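Long-range contact in Chymotrypsin/elastase isoinhibitor 1 (Ascaris suum, PDB 1EAI), which inhibits serine proteinases such as chymotrypsin and elastase, defending the parasitic worm against the proteinases of its host: residues S4-E9 / S37-S41. Numbering follows the deposited sequence.
Sequences SCGPNE and SCECS
Cys5 and Cys38 are joined by a disulfide, one of the cross-links of the cysteine-rich TIL fold, which ties the loop before strand 10-12 to strand 37-39, that strand's antiparallel partner. Both CB atoms point across the gap, and the bond turns at a chi3 of -84°, close to the 90° that disulfides prefer. A small chain with little hydrophobic core relies on such links, and cysteine fits here because two short side chains bonded through sulfur span the 5.4 Å between Cys5 CA and Cys38 CA.

Glu9 packs beside the disulfide, against Cys38. Its CG lies opposite the carbonyl carbon (chi1 -76°) and the chain then runs extended, carrying the carboxylate back along its own loop until OE1 rests 3.4 Å from Cys38 CB. There OE1 accepts a hydrogen bond from Gly6 N at 2.8 Å, from above the carboxylate plane, bracing the type II turn Gly6-Glu9, whose third position is taken by Asn8 with a positive phi of 69°. OE2 forms a salt bridge with Arg48, which probably offsets the charge of this buried carboxylate. Farther along, a water donates to both Asn8 O and Glu39 O and accepts from Ser41 N, while Glu9 CA directs its C-H at Glu39 O, 3.3 Å away.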
loop_
_atom_site.group_PDB
_atom_site.type_symbol
_atom_site.label_atom_id
_atom_site.label_comp_id
_atom_site.label_asym_id
_atom_site.label_seq_id
_atom_site.Cartn_x
_atom_site.Cartn_y
_atom_site.Cartn_z
ATOM N N SER C 4 -16.566 -11.665 -5.710
ATOM C CA SER C 4 -15.545 -11.269 -6.690
ATOM C C SER C 4 -14.254 -12.077 -6.709
ATOM O O SER C 4 -13.319 -11.748 -7.471
ATOM C CB SER C 4 -15.183 -9.810 -6.502
ATOM O OG SER C 4 -14.997 -9.604 -5.098
ATOM N N CYS C 5 -14.144 -13.098 -5.872
ATOM C CA CYS C 5 -12.916 -13.848 -5.862
ATOM C C CYS C 5 -12.891 -14.843 -6.999
ATOM O O CYS C 5 -13.943 -15.277 -7.491
ATOM C CB CYS C 5 -12.782 -14.547 -4.508
ATOM S SG CYS C 5 -12.748 -13.491 -3.040
ATOM N N GLY C 6 -11.712 -15.214 -7.492
ATOM C CA GLY C 6 -11.648 -16.264 -8.550
ATOM C C GLY C 6 -11.412 -17.661 -7.897
ATOM O O GLY C 6 -11.410 -17.785 -6.657
ATOM N N PRO C 7 -11.102 -18.702 -8.676
ATOM C CA PRO C 7 -10.833 -20.043 -8.152
ATOM C C PRO C 7 -9.750 -20.202 -7.116
ATOM O O PRO C 7 -8.692 -19.644 -7.261
ATOM C CB PRO C 7 -10.415 -20.894 -9.359
ATOM C CG PRO C 7 -10.655 -20.141 -10.636
ATOM C CD PRO C 7 -11.001 -18.738 -10.212
ATOM N N ASN C 8 -10.149 -20.931 -6.034
ATOM C CA ASN C 8 -9.412 -21.313 -4.859
ATOM C C ASN C 8 -9.048 -20.167 -3.894
ATOM O O ASN C 8 -8.180 -20.258 -2.969
ATOM C CB ASN C 8 -8.223 -22.196 -5.214
ATOM C CG ASN C 8 -8.397 -23.358 -6.176
ATOM O OD1 ASN C 8 -9.158 -24.267 -5.909
ATOM N ND2 ASN C 8 -7.667 -23.366 -7.287
ATOM N N GLU C 9 -9.642 -19.020 -4.131
ATOM C CA GLU C 9 -9.451 -17.815 -3.356
ATOM C C GLU C 9 -10.537 -17.642 -2.252
ATOM O O GLU C 9 -11.782 -17.853 -2.460
ATOM C CB GLU C 9 -9.558 -16.628 -4.328
ATOM C CG GLU C 9 -8.310 -16.422 -5.211
ATOM C CD GLU C 9 -8.364 -15.075 -5.888
ATOM O OE1 GLU C 9 -9.387 -14.372 -6.159
ATOM O OE2 GLU C 9 -7.170 -14.792 -6.302
ATOM N N SER C 37 -8.852 -8.935 1.521
ATOM C CA SER C 37 -8.615 -9.357 0.184
ATOM C C SER C 37 -9.138 -10.779 -0.171
ATOM O O SER C 37 -9.734 -11.468 0.668
ATOM C CB SER C 37 -7.125 -9.168 -0.030
ATOM O OG SER C 37 -6.362 -10.266 0.409
ATOM N N CYS C 38 -9.025 -11.173 -1.453
ATOM C CA CYS C 38 -9.369 -12.470 -2.011
ATOM C C CYS C 38 -8.069 -13.197 -1.911
ATOM O O CYS C 38 -7.114 -12.821 -2.632
ATOM C CB CYS C 38 -9.819 -12.304 -3.476
ATOM S SG CYS C 38 -11.595 -11.996 -3.634
ATOM N N GLU C 39 -7.897 -13.950 -0.817
ATOM C CA GLU C 39 -6.604 -14.621 -0.519
ATOM C C GLU C 39 -6.369 -16.108 -1.026
ATOM O O GLU C 39 -7.323 -16.927 -1.054
ATOM C CB GLU C 39 -6.461 -14.482 1.022
ATOM C CG GLU C 39 -5.200 -15.073 1.681
ATOM C CD GLU C 39 -5.372 -15.425 3.161
ATOM O OE1 GLU C 39 -6.304 -16.092 3.661
ATOM O OE2 GLU C 39 -4.479 -14.838 3.895
ATOM N N CYS C 40 -5.162 -16.418 -1.534
ATOM C CA CYS C 40 -4.618 -17.730 -1.939
ATOM C C CYS C 40 -3.744 -18.176 -0.769
ATOM O O CYS C 40 -2.595 -17.758 -0.811
ATOM C CB CYS C 40 -3.559 -17.635 -3.105
ATOM S SG CYS C 40 -3.276 -19.166 -4.097
ATOM N N SER C 41 -4.229 -18.911 0.279
ATOM C CA SER C 41 -3.321 -19.228 1.442
ATOM C C SER C 41 -2.596 -20.536 1.437
ATOM O O SER C 41 -3.189 -21.566 1.229
ATOM C CB SER C 41 -4.014 -19.235 2.806
ATOM O OG SER C 41 -5.387 -19.245 2.486
HETATM O O HOH W 1 -6.873 -19.672 -0.041
#